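Local coordinates for response regulator aspartate phosphatase H (Bacillus subtilis, PDB 3Q15), which dephosphorylates the sporulation phosphotransferase Spo0F and also acts on the competence regulator ComA, helping to separate competence and sporulation in time, at residues L259-L271 / A280-T292. Numbering follows the deposited sequence.
Sequences LLPKVLFGLSWTL and AFQFIEEGLDHIT
Phe-283 lies among Leu-264, Leu-267, Ser-268 and Leu-271, a knob in a hole of the neighbouring helix, and Leu-264 returns the favour among Phe-283, Glu-286, Gly-287 and His-290. Helices 260-271 and 280-290 run roughly antiparallel, their axes at 157° and 8.4 Å apart at closest approach, as the helical hairpin of the predicted fifth TPR repeat.

Leucine methyls suit a phenyl ring. Leu-267, whose CG stands anti to its backbone N (chi1 -176°), sets CD2 over the centre of one face of Phe-283, 3.7 Å from the ring centroid, in a CH-pi contact. Leu-271 adds CD1 at 3.8 Å from Phe-283 CD2, and Leu-264 CD2 lies near CD1 of the same ring. A valine in place of Phe-283 has no ring face, and Leu-267 CD2 would probably lose its CH-pi partner, with a gap opening between Leu-264 and Leu-271.

The other branch of Leu-264, CD1, packs against the aliphatic part of Glu-286, 3.6 Å from its CG. The carboxylate of Glu-286 forms a salt bridge with Arg-253 of helix 238-255, joining this hairpin to the preceding helix. Gly-287, lacking a side chain, suits a place where a beta carbon would point at Leu-264.

Small residues serve at the other end, where the CA atoms of Ser-268 and Ala-280 come within 4.6 Å. Ala-280 CB rests 3.7 Å from Leu-271 CB, while the buried Ser-268 turns OG back along its own helix to give a 2.7 Å hydrogen bond to Leu-264 O, which also accepts from Ser-268 N. With its hydroxyl satisfied internally, the serine behaves as a compact spacer, and the two helices are joined by apolar packing and shape rather than by polar bonds between them.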
loop_
_atom_site.group_PDB
_atom_site.type_symbol
_atom_site.label_atom_id
_atom_site.label_comp_id
_atom_site.label_asym_id
_atom_site.label_seq_id
_atom_site.Cartn_x
_atom_site.Cartn_y
_atom_site.Cartn_z
ATOM N N LEU A 259 -31.966 9.609 4.740
ATOM C CA LEU A 259 -30.702 10.226 5.129
ATOM C C LEU A 259 -30.880 11.076 6.379
ATOM O O LEU A 259 -29.908 11.523 6.981
ATOM C CB LEU A 259 -30.153 11.090 3.992
ATOM C CG LEU A 259 -29.652 10.343 2.757
ATOM C CD1 LEU A 259 -29.451 11.298 1.599
ATOM C CD2 LEU A 259 -28.368 9.589 3.074
ATOM N N LEU A 260 -32.130 11.285 6.771
ATOM C CA LEU A 260 -32.455 12.203 7.857
ATOM C C LEU A 260 -31.749 11.878 9.180
ATOM O O LEU A 260 -31.211 12.779 9.826
ATOM C CB LEU A 260 -33.969 12.278 8.052
ATOM C CG LEU A 260 -34.535 13.650 8.414
ATOM C CD1 LEU A 260 -34.048 14.704 7.433
ATOM C CD2 LEU A 260 -36.053 13.607 8.435
ATOM N N PRO A 261 -31.756 10.597 9.594
ATOM C CA PRO A 261 -31.088 10.263 10.857
ATOM C C PRO A 261 -29.636 10.735 10.882
ATOM O O PRO A 261 -29.219 11.383 11.839
ATOM C CB PRO A 261 -31.154 8.731 10.897
ATOM C CG PRO A 261 -32.368 8.392 10.099
ATOM C CD PRO A 261 -32.410 9.421 8.990
ATOM N N LYS A 262 -28.880 10.420 9.836
ATOM C CA LYS A 262 -27.482 10.823 9.769
ATOM C C LYS A 262 -27.341 12.340 9.689
ATOM O O LYS A 262 -26.460 12.923 10.319
ATOM C CB LYS A 262 -26.786 10.159 8.581
ATOM C CG LYS A 262 -25.355 10.623 8.365
ATOM C CD LYS A 262 -24.574 9.644 7.500
ATOM C CE LYS A 262 -25.308 9.336 6.210
ATOM N NZ LYS A 262 -24.571 8.325 5.404
ATOM N N VAL A 263 -28.214 12.975 8.913
ATOM C CA VAL A 263 -28.202 14.428 8.786
ATOM C C VAL A 263 -28.533 15.107 10.117
ATOM O O VAL A 263 -27.861 16.053 10.521
ATOM C CB VAL A 263 -29.184 14.916 7.696
ATOM C CG1 VAL A 263 -29.318 16.430 7.733
ATOM C CG2 VAL A 263 -28.725 14.453 6.326
ATOM N N LEU A 264 -29.563 14.621 10.800
ATOM C CA LEU A 264 -29.976 15.223 12.065
ATOM C C LEU A 264 -28.981 14.987 13.207
ATOM O O LEU A 264 -28.935 15.759 14.165
ATOM C CB LEU A 264 -31.376 14.745 12.457
ATOM C CG LEU A 264 -32.503 15.204 11.528
ATOM C CD1 LEU A 264 -33.848 14.640 11.967
ATOM C CD2 LEU A 264 -32.554 16.721 11.463
ATOM N N PHE A 265 -28.182 13.928 13.114
ATOM C CA PHE A 265 -27.176 13.682 14.142
ATOM C C PHE A 265 -26.000 14.646 14.007
ATOM O O PHE A 265 -25.475 15.138 15.004
ATOM C CB PHE A 265 -26.677 12.235 14.115
ATOM C CG PHE A 265 -25.493 11.997 15.010
ATOM C CD1 PHE A 265 -25.665 11.818 16.371
ATOM C CD2 PHE A 265 -24.207 11.972 14.495
ATOM C CE1 PHE A 265 -24.583 11.613 17.203
ATOM C CE2 PHE A 265 -23.116 11.762 15.325
ATOM C CZ PHE A 265 -23.308 11.583 16.682
ATOM N N GLY A 266 -25.586 14.906 12.771
ATOM C CA GLY A 266 -24.533 15.871 12.515
ATOM C C GLY A 266 -24.962 17.250 12.971
ATOM O O GLY A 266 -24.231 17.947 13.674
ATOM N N LEU A 267 -26.167 17.638 12.571
ATOM C CA LEU A 267 -26.726 18.919 12.964
ATOM C C LEU A 267 -26.771 19.046 14.486
ATOM O O LEU A 267 -26.338 20.052 15.044
ATOM C CB LEU A 267 -28.126 19.090 12.368
ATOM C CG LEU A 267 -28.848 20.420 12.599
ATOM C CD1 LEU A 267 -27.960 21.602 12.235
ATOM C CD2 LEU A 267 -30.147 20.465 11.810
ATOM N N SER A 268 -27.284 18.016 15.152
ATOM C CA SER A 268 -27.415 18.030 16.609
ATOM C C SER A 268 -26.062 18.123 17.312
ATOM O O SER A 268 -25.860 18.972 18.179
ATOM C CB SER A 268 -28.175 16.793 17.094
ATOM O OG SER A 268 -29.511 16.798 16.614
ATOM N N TRP A 269 -25.140 17.246 16.935
ATOM C CA TRP A 269 -23.812 17.236 17.531
ATOM C C TRP A 269 -23.155 18.602 17.371
ATOM O O TRP A 269 -22.602 19.150 18.321
ATOM C CB TRP A 269 -22.946 16.162 16.874
ATOM C CG TRP A 269 -21.647 15.915 17.578
ATOM C CD1 TRP A 269 -21.401 16.045 18.915
ATOM C CD2 TRP A 269 -20.413 15.497 16.982
ATOM N NE1 TRP A 269 -20.091 15.728 19.187
ATOM C CE2 TRP A 269 -19.463 15.390 18.019
ATOM C CE3 TRP A 269 -20.019 15.201 15.673
ATOM C CZ2 TRP A 269 -18.144 15.001 17.786
ATOM C CZ3 TRP A 269 -18.708 14.814 15.443
ATOM C CH2 TRP A 269 -17.787 14.718 16.496
ATOM N N THR A 270 -23.223 19.148 16.161
ATOM C CA THR A 270 -22.622 20.446 15.870
ATOM C C THR A 270 -23.232 21.547 16.724
ATOM O O THR A 270 -22.528 22.423 17.219
ATOM C CB THR A 270 -22.777 20.822 14.386
ATOM O OG1 THR A 270 -22.154 19.819 13.575
ATOM C CG2 THR A 270 -22.123 22.161 14.104
ATOM N N LEU A 271 -24.549 21.498 16.892
ATOM C CA LEU A 271 -25.245 22.485 17.697
ATOM C C LEU A 271 -24.856 22.368 19.169
ATOM O O LEU A 271 -24.725 23.374 19.863
ATOM C CB LEU A 271 -26.757 22.352 17.520
ATOM C CG LEU A 271 -27.290 22.861 16.181
ATOM C CD1 LEU A 271 -28.785 22.606 16.041
ATOM C CD2 LEU A 271 -26.977 24.342 16.020
ATOM N N ALA A 280 -30.539 21.990 19.663
ATOM C CA ALA A 280 -30.093 20.649 19.296
ATOM C C ALA A 280 -31.089 19.583 19.734
ATOM O O ALA A 280 -31.422 18.685 18.961
ATOM C CB ALA A 280 -28.723 20.363 19.885
ATOM N N PHE A 281 -31.564 19.682 20.972
ATOM C CA PHE A 281 -32.460 18.672 21.523
ATOM C C PHE A 281 -33.681 18.468 20.637
ATOM O O PHE A 281 -34.236 17.372 20.567
ATOM C CB PHE A 281 -32.884 19.029 22.950
ATOM C CG PHE A 281 -31.848 18.701 23.987
ATOM C CD1 PHE A 281 -30.535 18.459 23.622
ATOM C CD2 PHE A 281 -32.192 18.618 25.324
ATOM C CE1 PHE A 281 -29.583 18.153 24.571
ATOM C CE2 PHE A 281 -31.241 18.311 26.278
ATOM C CZ PHE A 281 -29.935 18.078 25.900
ATOM N N GLN A 282 -34.091 19.530 19.957
ATOM C CA GLN A 282 -35.215 19.455 19.038
ATOM C C GLN A 282 -34.932 18.480 17.900
ATOM O O GLN A 282 -35.762 17.631 17.577
ATOM C CB GLN A 282 -35.528 20.837 18.467
ATOM C CG GLN A 282 -36.393 20.803 17.220
ATOM C CD GLN A 282 -36.491 22.156 16.547
ATOM O OE1 GLN A 282 -36.316 22.272 15.332
ATOM N NE2 GLN A 282 -36.774 23.189 17.334
ATOM N N PHE A 283 -33.758 18.606 17.292
ATOM C CA PHE A 283 -33.409 17.762 16.157
ATOM C C PHE A 283 -33.029 16.356 16.611
ATOM O O PHE A 283 -33.153 15.398 15.850
ATOM C CB PHE A 283 -32.291 18.399 15.319
ATOM C CG PHE A 283 -32.670 19.724 14.707
ATOM C CD1 PHE A 283 -33.632 19.792 13.711
ATOM C CD2 PHE A 283 -32.066 20.899 15.128
ATOM C CE1 PHE A 283 -33.987 21.006 13.146
ATOM C CE2 PHE A 283 -32.415 22.118 14.567
ATOM C CZ PHE A 283 -33.377 22.171 13.574
ATOM N N ILE A 284 -32.575 16.236 17.854
ATOM C CA ILE A 284 -32.288 14.931 18.434
ATOM C C ILE A 284 -33.565 14.109 18.577
ATOM O O ILE A 284 -33.620 12.954 18.158
ATOM C CB ILE A 284 -31.631 15.054 19.816
ATOM C CG1 ILE A 284 -30.255 15.706 19.694
ATOM C CG2 ILE A 284 -31.517 13.684 20.464
ATOM C CD1 ILE A 284 -29.610 15.998 21.027
ATOM N N GLU A 285 -34.590 14.707 19.175
ATOM C CA GLU A 285 -35.871 14.029 19.324
ATOM C C GLU A 285 -36.478 13.733 17.958
ATOM O O GLU A 285 -37.150 12.719 17.776
ATOM C CB GLU A 285 -36.843 14.862 20.165
ATOM C CG GLU A 285 -36.461 14.976 21.634
ATOM C CD GLU A 285 -37.530 15.672 22.461
ATOM O OE1 GLU A 285 -37.515 15.521 23.702
ATOM O OE2 GLU A 285 -38.383 16.370 21.872
ATOM N N GLU A 286 -36.236 14.621 17.000
ATOM C CA GLU A 286 -36.757 14.440 15.652
ATOM C C GLU A 286 -36.108 13.238 14.979
ATOM O O GLU A 286 -36.780 12.455 14.310
ATOM C CB GLU A 286 -36.537 15.702 14.811
ATOM C CG GLU A 286 -37.056 15.594 13.383
ATOM C CD GLU A 286 -36.869 16.877 12.584
ATOM O OE1 GLU A 286 -36.758 16.787 11.345
ATOM O OE2 GLU A 286 -36.839 17.972 13.188
ATOM N N GLY A 287 -34.799 13.093 15.164
ATOM C CA GLY A 287 -34.063 11.987 14.577
ATOM C C GLY A 287 -34.439 10.644 15.178
ATOM O O GLY A 287 -34.469 9.629 14.482
ATOM N N LEU A 288 -34.722 10.634 16.478
ATOM C CA LEU A 288 -35.125 9.411 17.163
ATOM C C LEU A 288 -36.482 8.902 16.678
ATOM O O LEU A 288 -36.778 7.712 16.775
ATOM C CB LEU A 288 -35.153 9.621 18.683
ATOM C CG LEU A 288 -33.799 9.747 19.384
ATOM C CD1 LEU A 288 -33.973 10.135 20.846
ATOM C CD2 LEU A 288 -33.021 8.447 19.264
ATOM N N ASP A 289 -37.303 9.804 16.153
ATOM C CA ASP A 289 -38.638 9.442 15.682
ATOM C C ASP A 289 -38.622 8.884 14.263
ATOM O O ASP A 289 -39.563 8.212 13.843
ATOM C CB ASP A 289 -39.578 10.647 15.762
ATOM C CG ASP A 289 -39.967 10.991 17.190
ATOM O OD1 ASP A 289 -40.810 11.894 17.381
ATOM O OD2 ASP A 289 -39.437 10.349 18.121
ATOM N N HIS A 290 -37.553 9.169 13.526
ATOM C CA HIS A 290 -37.419 8.699 12.151
ATOM C C HIS A 290 -36.776 7.313 12.073
ATOM O O HIS A 290 -36.914 6.606 11.073
ATOM C CB HIS A 290 -36.603 9.697 11.323
ATOM C CG HIS A 290 -37.379 10.905 10.897
ATOM N ND1 HIS A 290 -37.375 12.086 11.610
ATOM C CD2 HIS A 290 -38.188 11.113 9.831
ATOM C CE1 HIS A 290 -38.145 12.968 11.000
ATOM N NE2 HIS A 290 -38.650 12.404 9.919
ATOM N N ILE A 291 -36.071 6.930 13.131
ATOM C CA ILE A 291 -35.367 5.649 13.149
ATOM C C ILE A 291 -36.336 4.470 13.166
ATOM O O ILE A 291 -37.313 4.460 13.918
ATOM C CB ILE A 291 -34.386 5.560 14.335
ATOM C CG1 ILE A 291 -33.273 6.598 14.167
ATOM C CG2 ILE A 291 -33.791 4.158 14.448
ATOM C CD1 ILE A 291 -32.275 6.628 15.304
ATOM N N THR A 292 -36.062 3.482 12.319
ATOM C CA THR A 292 -36.899 2.293 12.222
ATOM C C THR A 292 -36.162 1.069 12.759
ATOM O O THR A 292 -34.933 1.049 12.816
ATOM C CB THR A 292 -37.330 2.029 10.765
ATOM O OG1 THR A 292 -36.168 1.868 9.942
ATOM C CG2 THR A 292 -38.152 3.188 10.233
#